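Local coordinates for protein anabena Tic22 (Anabaena sp., PDB 4EV1) that probably acts as a chaperone in protein transport, as a cyanobacterial member of the Tic22-like family associated with thylakoids, at residues Y17-E22 against Q55-E60; Y89-Q94 against N100-A105; V158-L163 against Q169-Q174. One frame throughout, in Å; residues are numbered along the deposited sequence.

Contact 1: Y17-E22 against Q55-E60; sequences YLVTNE and QAFINE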
ATOM      1  N   TYR A  17       3.512  -5.820  -4.656  1.00 23.24           N
ATOM      2  CA  TYR A  17       4.139  -6.617  -5.760  1.00 22.11           C
ATOM      3  C   TYR A  17       5.605  -6.187  -6.000  1.00 22.13           C
ATOM      4  O   TYR A  17       5.876  -5.037  -6.233  1.00 23.56           O
ATOM      5  CB  TYR A  17       3.268  -6.468  -6.990  1.00 22.54           C
ATOM      6  CG  TYR A  17       1.851  -6.884  -6.700  1.00 22.14           C
ATOM      7  CD1 TYR A  17       1.524  -8.219  -6.560  1.00 24.92           C
ATOM      8  CD2 TYR A  17       0.855  -5.954  -6.510  1.00 19.99           C
ATOM      9  CE1 TYR A  17       0.238  -8.618  -6.274  1.00 25.11           C
ATOM     10  CE2 TYR A  17      -0.456  -6.348  -6.198  1.00 25.82           C
ATOM     11  CZ  TYR A  17      -0.748  -7.705  -6.069  1.00 25.13           C
ATOM     12  OH  TYR A  17      -2.034  -8.133  -5.785  1.00 25.70           O
ATOM     13  N   LEU A  18       6.537  -7.115  -5.837  1.00 20.87           N
ATOM     14  CA  LEU A  18       7.932  -6.894  -5.994  1.00 22.54           C
ATOM     15  C   LEU A  18       8.367  -7.520  -7.301  1.00 22.65           C
ATOM     16  O   LEU A  18       7.742  -8.499  -7.756  1.00 24.39           O
ATOM     17  CB  LEU A  18       8.692  -7.528  -4.850  1.00 23.55           C
ATOM     18  CG  LEU A  18       8.443  -6.939  -3.452  1.00 25.84           C
ATOM     19  CD1 LEU A  18       9.471  -7.570  -2.490  1.00 28.68           C
ATOM     20  CD2 LEU A  18       8.495  -5.361  -3.430  1.00 26.30           C
ATOM     21  N   VAL A  19       9.334  -6.888  -7.949  1.00 21.96           N
ATOM     22  CA  VAL A  19      10.005  -7.483  -9.099  1.00 22.15           C
ATOM     23  C   VAL A  19      11.201  -8.274  -8.593  1.00 22.94           C
ATOM     24  O   VAL A  19      12.158  -7.716  -7.991  1.00 21.92           O
ATOM     25  CB  VAL A  19      10.427  -6.442 -10.141  1.00 21.87           C
ATOM     26  CG1 VAL A  19      11.272  -7.114 -11.265  1.00 21.54           C
ATOM     27  CG2 VAL A  19       9.231  -5.761 -10.740  1.00 21.00           C
ATOM     28  N   THR A  20      11.160  -9.579  -8.833  1.00 22.43           N
ATOM     29  CA  THR A  20      12.109 -10.516  -8.193  1.00 21.87           C
ATOM     30  C   THR A  20      12.635 -11.548  -9.141  1.00 22.67           C
ATOM     31  O   THR A  20      12.084 -11.686 -10.229  1.00 22.92           O
ATOM     32  CB  THR A  20      11.493 -11.252  -7.004  1.00 23.03           C
ATOM     33  OG1 THR A  20      10.627 -12.294  -7.448  1.00 24.72           O
ATOM     34  CG2 THR A  20      10.702 -10.325  -6.075  1.00 19.31           C
ATOM     35  N   ASN A  21      13.679 -12.290  -8.749  1.00 21.88           N
ATOM     36  CA  ASN A  21      14.043 -13.488  -9.498  1.00 23.21           C
ATOM     37  C   ASN A  21      13.086 -14.622  -9.132  1.00 23.12           C
ATOM     38  O   ASN A  21      12.089 -14.420  -8.381  1.00 23.25           O
ATOM     39  CB  ASN A  21      15.558 -13.872  -9.351  1.00 23.29           C
ATOM     40  CG  ASN A  21      15.919 -14.370  -7.969  1.00 25.34           C
ATOM     41  OD1 ASN A  21      15.063 -14.557  -7.117  1.00 25.22           O
ATOM     42  ND2 ASN A  21      17.200 -14.612  -7.754  1.00 28.06           N
ATOM     43  N   GLU A  22      13.371 -15.813  -9.628  1.00 24.78           N
ATOM     44  CA  GLU A  22      12.494 -16.953  -9.412  1.00 27.15           C
ATOM     45  C   GLU A  22      12.504 -17.434  -7.936  1.00 28.95           C
ATOM     46  O   GLU A  22      11.614 -18.141  -7.516  1.00 30.23           O
ATOM     47  CB  GLU A  22      12.848 -18.095 -10.380  1.00 28.44           C
ATOM     48  CG  GLU A  22      14.054 -18.943  -9.939  1.00 29.29           C
ATOM     49  CD  GLU A  22      15.443 -18.315 -10.165  1.00 33.77           C
ATOM     50  OE1 GLU A  22      15.558 -17.129 -10.603  1.00 33.48           O
ATOM     51  OE2 GLU A  22      16.437 -19.051  -9.888  1.00 31.65           O
ATOM     52  N   GLN A  55       4.331  -6.069 -13.621  1.00 22.28           N
ATOM     53  CA  GLN A  55       4.556  -6.894 -14.763  1.00 23.04           C
ATOM     54  C   GLN A  55       4.955  -6.078 -16.005  1.00 24.01           C
ATOM     55  O   GLN A  55       5.803  -6.528 -16.779  1.00 25.06           O
ATOM     56  CB  GLN A  55       3.358  -7.785 -15.027  1.00 22.54           C
ATOM     57  CG  GLN A  55       3.671  -8.894 -16.073  1.00 25.43           C
ATOM     58  CD  GLN A  55       4.763  -9.872 -15.685  1.00 21.59           C
ATOM     59  OE1 GLN A  55       5.801 -10.024 -16.409  1.00 23.57           O
ATOM     60  NE2 GLN A  55       4.586 -10.523 -14.570  1.00 20.69           N
ATOM     61  N   ALA A  56       4.368  -4.899 -16.165  1.00 24.18           N
ATOM     62  CA  ALA A  56       4.638  -4.041 -17.320  1.00 25.46           C
ATOM     63  C   ALA A  56       6.101  -3.610 -17.277  1.00 25.65           C
ATOM     64  O   ALA A  56       6.782  -3.557 -18.304  1.00 27.34           O
ATOM     65  CB  ALA A  56       3.681  -2.823 -17.296  1.00 25.92           C
ATOM     66  N   PHE A  57       6.582  -3.308 -16.080  1.00 25.37           N
ATOM     67  CA  PHE A  57       7.984  -2.977 -15.868  1.00 25.78           C
ATOM     68  C   PHE A  57       8.901  -4.105 -16.332  1.00 25.77           C
ATOM     69  O   PHE A  57       9.835  -3.881 -17.100  1.00 25.41           O
ATOM     70  CB  PHE A  57       8.256  -2.579 -14.420  1.00 25.62           C
ATOM     71  CG  PHE A  57       9.697  -2.391 -14.133  1.00 28.87           C
ATOM     72  CD1 PHE A  57      10.351  -1.260 -14.585  1.00 32.47           C
ATOM     73  CD2 PHE A  57      10.433  -3.382 -13.520  1.00 34.53           C
ATOM     74  CE1 PHE A  57      11.672  -1.090 -14.370  1.00 33.07           C
ATOM     75  CE2 PHE A  57      11.780  -3.195 -13.298  1.00 36.22           C
ATOM     76  CZ  PHE A  57      12.390  -2.046 -13.716  1.00 33.86           C
ATOM     77  N   ILE A  58       8.597  -5.336 -15.918  1.00 26.06           N
ATOM     78  CA  ILE A  58       9.336  -6.498 -16.392  1.00 25.48           C
ATOM     79  C   ILE A  58       9.253  -6.615 -17.934  1.00 25.78           C
ATOM     80  O   ILE A  58      10.265  -6.844 -18.601  1.00 25.42           O
ATOM     81  CB  ILE A  58       8.806  -7.799 -15.734  1.00 25.52           C
ATOM     82  CG1 ILE A  58       9.036  -7.769 -14.227  1.00 26.42           C
ATOM     83  CG2 ILE A  58       9.462  -9.016 -16.398  1.00 26.19           C
ATOM     84  CD1 ILE A  58       8.292  -8.911 -13.416  1.00 21.10           C
ATOM     85  N   ASN A  59       8.062  -6.477 -18.501  1.00 26.39           N
ATOM     86  CA  ASN A  59       7.875  -6.647 -19.951  1.00 28.64           C
ATOM     87  C   ASN A  59       8.692  -5.596 -20.702  1.00 30.82           C
ATOM     88  O   ASN A  59       9.343  -5.888 -21.715  1.00 31.47           O
ATOM     89  CB  ASN A  59       6.378  -6.589 -20.350  1.00 27.71           C
ATOM     90  CG  ASN A  59       5.561  -7.727 -19.724  1.00 28.13           C
ATOM     91  OD1 ASN A  59       6.118  -8.696 -19.178  1.00 27.85           O
ATOM     92  ND2 ASN A  59       4.243  -7.596 -19.753  1.00 29.32           N
ATOM     93  N   GLU A  60       8.708  -4.395 -20.164  1.00 32.91           N
ATOM     94  CA  GLU A  60       9.511  -3.310 -20.746  1.00 36.33           C
ATOM     95  C   GLU A  60      10.997  -3.658 -20.766  1.00 36.46           C
ATOM     96  O   GLU A  60      11.673  -3.546 -21.805  1.00 37.17           O
ATOM     97  CB  GLU A  60       9.271  -2.042 -19.947  1.00 36.93           C
ATOM     98  CG  GLU A  60       9.475  -0.766 -20.718  1.00 44.28           C
ATOM     99  CD  GLU A  60       9.127   0.437 -19.888  1.00 50.93           C
ATOM    100  OE1 GLU A  60       8.302   0.311 -18.931  1.00 55.84           O
ATOM    101  OE2 GLU A  60       9.692   1.510 -20.185  1.00 57.34           O
TER

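Contact 2: Y89-Q94 against N100-A105; sequences YQQLQQ and NRLLFA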
ATOM      1  N   TYR A  89       6.825  -4.000   6.217  1.00 27.29           N
ATOM      2  CA  TYR A  89       6.839  -3.117   7.388  1.00 28.71           C
ATOM      3  C   TYR A  89       7.763  -3.703   8.494  1.00 29.78           C
ATOM      4  O   TYR A  89       8.714  -3.059   8.952  1.00 29.10           O
ATOM      5  CB  TYR A  89       5.415  -2.980   7.950  1.00 30.19           C
ATOM      6  CG  TYR A  89       5.331  -2.220   9.274  1.00 33.89           C
ATOM      7  CD1 TYR A  89       5.594  -0.866   9.330  1.00 38.07           C
ATOM      8  CD2 TYR A  89       5.005  -2.882  10.458  1.00 37.34           C
ATOM      9  CE1 TYR A  89       5.526  -0.164  10.554  1.00 41.60           C
ATOM     10  CE2 TYR A  89       4.935  -2.218  11.664  1.00 40.87           C
ATOM     11  CZ  TYR A  89       5.174  -0.852  11.714  1.00 41.65           C
ATOM     12  OH  TYR A  89       5.094  -0.201  12.929  1.00 45.41           O
ATOM     13  N   GLN A  90       7.497  -4.951   8.861  1.00 29.38           N
ATOM     14  CA  GLN A  90       8.266  -5.629   9.904  1.00 31.18           C
ATOM     15  C   GLN A  90       9.736  -5.715   9.563  1.00 31.11           C
ATOM     16  O   GLN A  90      10.599  -5.394  10.384  1.00 31.97           O
ATOM     17  CB  GLN A  90       7.657  -7.019  10.160  1.00 31.36           C
ATOM     18  CG  GLN A  90       8.388  -7.835  11.215  1.00 35.44           C
ATOM     19  CD  GLN A  90       7.805  -9.214  11.337  1.00 39.89           C
ATOM     20  OE1 GLN A  90       7.999 -10.081  10.463  1.00 46.10           O
ATOM     21  NE2 GLN A  90       7.067  -9.428  12.402  1.00 44.94           N
ATOM     22  N   GLN A  91      10.037  -6.078   8.325  1.00 31.84           N
ATOM     23  CA  GLN A  91      11.411  -6.147   7.902  1.00 32.16           C
ATOM     24  C   GLN A  91      12.109  -4.777   8.048  1.00 32.08           C
ATOM     25  O   GLN A  91      13.255  -4.688   8.528  1.00 31.61           O
ATOM     26  CB  GLN A  91      11.519  -6.660   6.481  1.00 31.82           C
ATOM     27  CG  GLN A  91      12.954  -6.723   6.027  1.00 35.42           C
ATOM     28  CD  GLN A  91      13.174  -7.414   4.721  1.00 39.62           C
ATOM     29  OE1 GLN A  91      12.626  -8.484   4.460  1.00 43.96           O
ATOM     30  NE2 GLN A  91      14.011  -6.812   3.886  1.00 41.01           N
ATOM     31  N   LEU A  92      11.437  -3.713   7.634  1.00 31.87           N
ATOM     32  CA  LEU A  92      12.026  -2.367   7.751  1.00 32.65           C
ATOM     33  C   LEU A  92      12.260  -2.005   9.225  1.00 34.42           C
ATOM     34  O   LEU A  92      13.290  -1.414   9.548  1.00 34.76           O
ATOM     35  CB  LEU A  92      11.188  -1.306   7.034  1.00 31.88           C
ATOM     36  CG  LEU A  92      11.199  -1.365   5.507  1.00 30.59           C
ATOM     37  CD1 LEU A  92      10.059  -0.492   4.928  1.00 30.28           C
ATOM     38  CD2 LEU A  92      12.584  -0.929   4.978  1.00 27.96           C
ATOM     39  N   GLN A  93      11.349  -2.406  10.111  1.00 36.24           N
ATOM     40  CA  GLN A  93      11.508  -2.120  11.543  1.00 38.87           C
ATOM     41  C   GLN A  93      12.684  -2.922  12.142  1.00 40.01           C
ATOM     42  O   GLN A  93      13.451  -2.379  12.954  1.00 42.26           O
ATOM     43  CB  GLN A  93      10.207  -2.377  12.330  1.00 39.72           C
ATOM     44  CG  GLN A  93       9.036  -1.449  11.981  1.00 41.53           C
ATOM     45  CD  GLN A  93       9.244  -0.030  12.507  1.00 46.64           C
ATOM     46  OE1 GLN A  93       9.913   0.796  11.866  1.00 48.49           O
ATOM     47  NE2 GLN A  93       8.692   0.250  13.692  1.00 49.63           N
ATOM     48  N   GLN A  94      12.889  -4.146  11.663  1.00 39.70           N
ATOM     49  CA  GLN A  94      13.912  -5.068  12.208  1.00 40.90           C
ATOM     50  C   GLN A  94      15.296  -4.954  11.565  1.00 41.03           C
ATOM     51  O   GLN A  94      16.281  -5.529  12.061  1.00 41.40           O
ATOM     52  CB  GLN A  94      13.405  -6.520  12.091  1.00 40.41           C
ATOM     53  CG  GLN A  94      12.198  -6.788  12.941  1.00 41.50           C
ATOM     54  CD  GLN A  94      11.572  -8.147  12.685  1.00 44.54           C
ATOM     55  OE1 GLN A  94      11.853  -8.803  11.682  1.00 43.67           O
ATOM     56  NE2 GLN A  94      10.688  -8.563  13.583  1.00 45.55           N
ATOM     57  N   ASN A 100      23.643  -1.613   5.480  1.00 47.23           N
ATOM     58  CA  ASN A 100      23.339  -2.275   4.219  1.00 45.95           C
ATOM     59  C   ASN A 100      21.889  -2.842   4.054  1.00 41.42           C
ATOM     60  O   ASN A 100      21.631  -3.705   3.216  1.00 40.32           O
ATOM     61  CB  ASN A 100      24.388  -3.356   3.975  1.00 47.05           C
ATOM     62  CG  ASN A 100      25.793  -2.771   3.751  1.00 52.30           C
ATOM     63  OD1 ASN A 100      26.272  -2.686   2.614  1.00 58.52           O
ATOM     64  ND2 ASN A 100      26.450  -2.358   4.838  1.00 55.94           N
ATOM     65  N   ARG A 101      20.956  -2.313   4.836  1.00 39.12           N
ATOM     66  CA  ARG A 101      19.547  -2.717   4.765  0.50 37.61           C
ATOM     67  C   ARG A 101      18.947  -2.455   3.383  1.00 35.66           C
ATOM     68  O   ARG A 101      19.380  -1.563   2.661  1.00 35.01           O
ATOM     69  CB  ARG A 101      18.724  -1.992   5.832  0.50 37.95           C
ATOM     70  CG  ARG A 101      18.602  -0.474   5.603  0.50 39.84           C
ATOM     71  CD  ARG A 101      18.447   0.326   6.897  0.50 41.43           C
ATOM     72  NE  ARG A 101      17.059   0.546   7.304  0.50 41.81           N
ATOM     73  CZ  ARG A 101      16.002  -0.091   6.803  0.50 41.76           C
ATOM     74  NH1 ARG A 101      14.793   0.196   7.261  0.50 40.17           N
ATOM     75  NH2 ARG A 101      16.148  -1.016   5.858  0.50 42.58           N
ATOM     76  N   LEU A 102      17.956  -3.263   3.012  1.00 33.76           N
ATOM     77  CA  LEU A 102      17.171  -3.027   1.808  1.00 31.74           C
ATOM     78  C   LEU A 102      16.064  -2.010   2.094  1.00 30.70           C
ATOM     79  O   LEU A 102      15.266  -2.184   3.015  1.00 29.71           O
ATOM     80  CB  LEU A 102      16.533  -4.342   1.280  1.00 31.52           C
ATOM     81  CG  LEU A 102      15.587  -4.252   0.054  1.00 30.97           C
ATOM     82  CD1 LEU A 102      16.333  -3.779  -1.184  1.00 28.27           C
ATOM     83  CD2 LEU A 102      14.936  -5.625  -0.216  1.00 30.58           C
ATOM     84  N   LEU A 103      15.979  -0.981   1.249  1.00 29.66           N
ATOM     85  CA  LEU A 103      14.916  -0.008   1.307  1.00 29.12           C
ATOM     86  C   LEU A 103      13.908  -0.294   0.193  1.00 28.00           C
ATOM     87  O   LEU A 103      14.235  -0.932  -0.778  1.00 28.85           O
ATOM     88  CB  LEU A 103      15.490   1.393   1.172  1.00 29.48           C
ATOM     89  CG  LEU A 103      16.538   1.762   2.248  1.00 30.53           C
ATOM     90  CD1 LEU A 103      17.006   3.206   2.098  1.00 33.60           C
ATOM     91  CD2 LEU A 103      15.960   1.573   3.643  1.00 32.27           C
ATOM     92  N   PHE A 104      12.699   0.199   0.348  1.00 28.24           N
ATOM     93  CA  PHE A 104      11.639   0.028  -0.634  1.00 28.51           C
ATOM     94  C   PHE A 104      11.031   1.382  -1.012  1.00 28.91           C
ATOM     95  O   PHE A 104      10.697   2.211  -0.129  1.00 29.82           O
ATOM     96  CB  PHE A 104      10.510  -0.829  -0.056  1.00 28.28           C
ATOM     97  CG  PHE A 104      10.913  -2.188   0.366  1.00 28.81           C
ATOM     98  CD1 PHE A 104      11.588  -2.392   1.560  1.00 30.11           C
ATOM     99  CD2 PHE A 104      10.578  -3.300  -0.422  1.00 29.44           C
ATOM    100  CE1 PHE A 104      11.951  -3.697   1.959  1.00 32.91           C
ATOM    101  CE2 PHE A 104      10.937  -4.566  -0.037  1.00 31.66           C
ATOM    102  CZ  PHE A 104      11.630  -4.772   1.149  1.00 31.79           C
ATOM    103  N   ALA A 105      10.860   1.609  -2.313  1.00 27.34           N
ATOM    104  CA  ALA A 105      10.115   2.748  -2.830  1.00 28.24           C
ATOM    105  C   ALA A 105       8.772   2.229  -3.292  1.00 28.96           C
ATOM    106  O   ALA A 105       8.754   1.177  -3.944  1.00 31.76           O
ATOM    107  CB  ALA A 105      10.862   3.364  -3.987  1.00 28.97           C
TER
HETATM  108  O   HOH W   1      14.976  -4.331   4.620  1.00 41.79           O

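Contact 3: V158-L163 against Q169-Q174; sequences VVPLFL and QGLLGQ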
ATOM      1  N   VAL A 158     -16.255  -3.133  11.362  1.00 43.14           N
ATOM      2  CA  VAL A 158     -14.933  -2.601  11.013  1.00 39.70           C
ATOM      3  C   VAL A 158     -15.073  -1.235  10.352  1.00 37.83           C
ATOM      4  O   VAL A 158     -16.134  -0.902   9.793  1.00 37.50           O
ATOM      5  CB  VAL A 158     -14.163  -3.581  10.103  1.00 39.45           C
ATOM      6  CG1 VAL A 158     -14.000  -4.942  10.808  1.00 39.35           C
ATOM      7  CG2 VAL A 158     -14.866  -3.743   8.777  1.00 37.52           C
ATOM      8  N   VAL A 159     -14.016  -0.430  10.451  1.00 34.87           N
ATOM      9  CA  VAL A 159     -13.913   0.836   9.748  1.00 33.63           C
ATOM     10  C   VAL A 159     -12.918   0.638   8.579  1.00 32.07           C
ATOM     11  O   VAL A 159     -11.703   0.558   8.802  1.00 31.69           O
ATOM     12  CB  VAL A 159     -13.419   1.967  10.644  1.00 33.91           C
ATOM     13  CG1 VAL A 159     -13.214   3.209   9.815  1.00 32.15           C
ATOM     14  CG2 VAL A 159     -14.438   2.257  11.827  1.00 34.47           C
ATOM     15  N   PRO A 160     -13.425   0.554   7.341  1.00 31.04           N
ATOM     16  CA  PRO A 160     -12.564   0.181   6.220  1.00 30.45           C
ATOM     17  C   PRO A 160     -11.811   1.348   5.622  1.00 29.19           C
ATOM     18  O   PRO A 160     -12.433   2.321   5.245  1.00 30.62           O
ATOM     19  CB  PRO A 160     -13.561  -0.336   5.193  1.00 30.52           C
ATOM     20  CG  PRO A 160     -14.763   0.457   5.438  1.00 31.42           C
ATOM     21  CD  PRO A 160     -14.827   0.685   6.913  1.00 32.00           C
ATOM     22  N   LEU A 161     -10.493   1.220   5.475  1.00 28.54           N
ATOM     23  CA  LEU A 161      -9.697   2.161   4.713  1.00 26.93           C
ATOM     24  C   LEU A 161      -9.324   1.552   3.326  1.00 26.14           C
ATOM     25  O   LEU A 161      -8.593   0.556   3.210  1.00 25.94           O
ATOM     26  CB  LEU A 161      -8.470   2.577   5.493  1.00 27.24           C
ATOM     27  CG  LEU A 161      -8.666   2.957   6.964  1.00 27.60           C
ATOM     28  CD1 LEU A 161      -7.321   3.249   7.647  1.00 30.69           C
ATOM     29  CD2 LEU A 161      -9.591   4.130   7.069  1.00 23.35           C
ATOM     30  N   PHE A 162      -9.853   2.151   2.269  1.00 25.77           N
ATOM     31  CA  PHE A 162      -9.728   1.576   0.943  1.00 25.72           C
ATOM     32  C   PHE A 162      -8.495   2.074   0.240  1.00 25.90           C
ATOM     33  O   PHE A 162      -8.213   3.284   0.213  1.00 26.23           O
ATOM     34  CB  PHE A 162     -10.956   1.896   0.098  1.00 25.99           C
ATOM     35  CG  PHE A 162     -12.252   1.388   0.701  1.00 26.68           C
ATOM     36  CD1 PHE A 162     -12.620   0.040   0.580  1.00 30.38           C
ATOM     37  CD2 PHE A 162     -13.073   2.237   1.413  1.00 28.58           C
ATOM     38  CE1 PHE A 162     -13.812  -0.428   1.150  1.00 31.97           C
ATOM     39  CE2 PHE A 162     -14.264   1.786   1.969  1.00 29.31           C
ATOM     40  CZ  PHE A 162     -14.634   0.465   1.843  1.00 31.02           C
ATOM     41  N   LEU A 163      -7.787   1.151  -0.387  1.00 26.31           N
ATOM     42  CA  LEU A 163      -6.678   1.523  -1.259  1.00 27.19           C
ATOM     43  C   LEU A 163      -7.199   1.957  -2.640  1.00 28.00           C
ATOM     44  O   LEU A 163      -6.459   2.577  -3.436  1.00 29.38           O
ATOM     45  CB  LEU A 163      -5.692   0.373  -1.402  1.00 26.45           C
ATOM     46  CG  LEU A 163      -4.603   0.161  -0.343  1.00 28.80           C
ATOM     47  CD1 LEU A 163      -3.636   1.387  -0.290  1.00 30.10           C
ATOM     48  CD2 LEU A 163      -5.155  -0.168   1.032  1.00 30.52           C
ATOM     49  N   GLN A 169     -16.170   4.920  -3.120  0.50 35.31           N
ATOM     50  CA  GLN A 169     -17.338   5.565  -3.760  0.50 36.78           C
ATOM     51  C   GLN A 169     -18.549   4.663  -3.626  0.50 36.90           C
ATOM     52  O   GLN A 169     -19.685   5.143  -3.478  0.50 37.51           O
ATOM     53  CB  GLN A 169     -17.088   5.902  -5.240  0.50 37.31           C
ATOM     54  CG  GLN A 169     -16.636   7.356  -5.516  0.50 39.41           C
ATOM     55  CD  GLN A 169     -17.768   8.397  -5.407  0.50 40.96           C
ATOM     56  OE1 GLN A 169     -17.566   9.491  -4.866  0.50 43.55           O
ATOM     57  NE2 GLN A 169     -18.951   8.056  -5.912  0.50 40.34           N
ATOM     58  N   GLY A 170     -18.303   3.356  -3.667  1.00 36.76           N
ATOM     59  CA  GLY A 170     -19.356   2.370  -3.462  1.00 37.16           C
ATOM     60  C   GLY A 170     -20.027   2.512  -2.117  1.00 37.62           C
ATOM     61  O   GLY A 170     -21.249   2.579  -2.051  1.00 38.47           O
ATOM     62  N   LEU A 171     -19.234   2.559  -1.042  1.00 37.15           N
ATOM     63  CA  LEU A 171     -19.761   2.760   0.321  1.00 37.52           C
ATOM     64  C   LEU A 171     -20.412   4.128   0.505  1.00 38.63           C
ATOM     65  O   LEU A 171     -21.478   4.231   1.109  1.00 37.30           O
ATOM     66  CB  LEU A 171     -18.657   2.594   1.368  1.00 37.06           C
ATOM     67  CG  LEU A 171     -19.063   2.710   2.856  1.00 36.99           C
ATOM     68  CD1 LEU A 171     -20.129   1.703   3.268  1.00 38.16           C
ATOM     69  CD2 LEU A 171     -17.821   2.524   3.716  1.00 35.07           C
ATOM     70  N   LEU A 172     -19.785   5.171  -0.045  1.00 39.69           N
ATOM     71  CA  LEU A 172     -20.386   6.503  -0.050  1.00 41.96           C
ATOM     72  C   LEU A 172     -21.831   6.433  -0.562  1.00 44.57           C
ATOM     73  O   LEU A 172     -22.761   6.883   0.115  1.00 44.70           O
ATOM     74  CB  LEU A 172     -19.582   7.470  -0.912  1.00 42.22           C
ATOM     75  CG  LEU A 172     -20.134   8.892  -0.970  1.00 41.67           C
ATOM     76  CD1 LEU A 172     -20.368   9.398   0.437  1.00 42.68           C
ATOM     77  CD2 LEU A 172     -19.197   9.793  -1.747  1.00 42.75           C
ATOM     78  N   GLY A 173     -21.996   5.822  -1.737  1.00 46.13           N
ATOM     79  CA  GLY A 173     -23.312   5.606  -2.358  1.00 47.93           C
ATOM     80  C   GLY A 173     -24.339   4.962  -1.436  1.00 49.37           C
ATOM     81  O   GLY A 173     -25.508   5.341  -1.462  1.00 50.40           O
ATOM     82  N   GLN A 174     -23.911   4.013  -0.599  1.00 49.86           N
ATOM     83  CA  GLN A 174     -24.819   3.346   0.362  1.00 51.02           C
ATOM     84  C   GLN A 174     -25.193   4.238   1.550  1.00 51.59           C
ATOM     85  O   GLN A 174     -26.255   4.064   2.141  1.00 51.47           O
ATOM     86  CB  GLN A 174     -24.215   2.051   0.909  1.00 50.72           C
ATOM     87  CG  GLN A 174     -24.114   0.915  -0.102  1.00 53.11           C
ATOM     88  CD  GLN A 174     -23.207  -0.214   0.369  1.00 55.51           C
ATOM     89  OE1 GLN A 174     -23.390  -0.767   1.452  1.00 59.58           O
ATOM     90  NE2 GLN A 174     -22.222  -0.564  -0.451  1.00 57.10           N
TER

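Contact 1: Y17-E22 against Q55-E60
This is a small, buried, wholly apolar helix-on-strand contact, in which Val19 of strand 15-20 meets Phe57 and Ile58 of helix 51-63. The CA atoms of Val19 and Ile58 are 7.4 Å apart, and the CB of each points at the other segment. Both methyls of Val19 are used. Val19 CG1 lies 3.8 Å from Ile58 CG1 and also reaches Ile58 CD1. Val19 CG2 lies 3.9 Å from Phe57 CD2 and touches Ile58 CG1 as well. The Val19 side chain runs alongside that of Ile58, pointing the other way, and lies roughly perpendicular to that of Phe57. The valine CG1 is anti to its own backbone N (chi1 174°), which turns this branch to Ile58 and the other to Phe57. Helix 51-63 packs in this way on a face of the strands, with Val19 of strand 15-20 and Tyr48 of strand 43-48 both under it. Strand 15-20 is paired antiparallel with strand 79-84, through backbone bonds of Leu18 to Thr81 and Thr20 to Gln79. A further backbone bond joins Tyr17 to Tyr48. An alanine here has neither valine methyl, which would probably open a gap in front of Ile58 CG1 and Phe57 CD2. Leu78 touches both Val19 and Ile58, and Tyr48 touches both Val19 and Phe57.

Contact 2: Y89-Q94 against N100-A105
Leu92 carries this contact, setting its CD2 methyl against the edge of the Phe104 ring and the backbone carbonyl of Leu102. Its CG lies beside the backbone N (chi1 -71°), and this brings the end of the side chain closer to the strand than its CB direction suggests. Leu92 CD2 is 3.6 Å from Leu102 O. It meets the Phe104 ring in plane, with Leu92 CD2 and Phe104 CD1 3.8 Å apart. Arg101 is modelled in two conformers. In one of them its guanidinium also lies against Leu92 CD2, the chain folds back over its own strand, and NH2 makes a weak bond to Leu102 O. Gln91 is extended, with its amide near the edge of Phe104 and tilted 65° from the ring. Gln91 NE2 donates to a water at 2.8 Å, and the water donates to Leu102 O at 2.7 Å, so the helix and strand are also joined by a polar bridge. This is a surface contact. It joins helix 85-94 to strand 102-107, the edge strand of a mixed sheet, with the short segment axes at 138°. This is a helix-loop-strand unit, the helix packed across the face of the sheet strand that follows it.

Contact 3: V158-L163 against Q169-Q174
A strand-turn-helix unit brings strand 156-162 and helix 165-175 together here, and one leucine of the helix makes the contact with the strand. Leu171 places its CD2 methyl against two side chains at once. Leu171 CD2 is 4.0 Å from Phe162 CE2. The same Leu171 CD2 is 4.1 Å from Pro160 CG. It comes to the aromatic ring at the edge, near the ring plane, so the contact is not with the ring face. The Leu171 side chain crosses both partners at about a right angle. The leucine CG stands anti to the backbone N (chi1 -177°), which extends the branch from the helix toward the strand. Phe162 has its CG beside its own backbone N (chi1 -59°), and its ring extends from the strand on the helix side. The CB atoms of Pro160, Phe162 and Leu171 all point toward the opposite segment.

Pro160 and Phe162 are two residues apart. On a strand this puts their side chains on the same face, while Leu161, between them, packs on Met135 and Ala137 of strand 134-139. The backbones stay well apart: the CA atoms of Pro160 and Leu171 are 9.7 Å from each other. The two segments therefore meet through side-chain ends alone, and they bury a modest 91 Å² between them. All three touching residues are buried in the protein. Neighbouring strands fill in around them: Ile149 touches both Pro160 and Leu171, Val138 touches Leu171, and Val210 touches Pro160 and Phe162. Leu161 and Val159 share Val208 of strand 207-210 as a backbone partner. The contact thus joins a helix to the face of a mixed beta-sheet, the layered packing typical of an alpha/beta fold.

Overall arrangement
Along the chain the three contacts come in series, contact 1 closing before contact 2 opens and contact 2 before contact 3. Contacts 1 and 2 are neighbours, with centres about 19 Å apart, and they touch where Leu18 CD1 lies 4.1 Å from Phe104 CE2. Strand 43-48 links them: it pairs with strand 102-107, and Tyr48 makes a backbone hydrogen bond with Tyr17. Contact 3 is on the opposite side of the chain's centre, about 31 Å from contact 1 and about 30 Å from contact 2 between centres, and touches neither. It uses a separate mixed sheet, 149-151, 156-162 and 207-210. The Tic22-like chain thus has two helix-on-sheet regions, one either side of its centre.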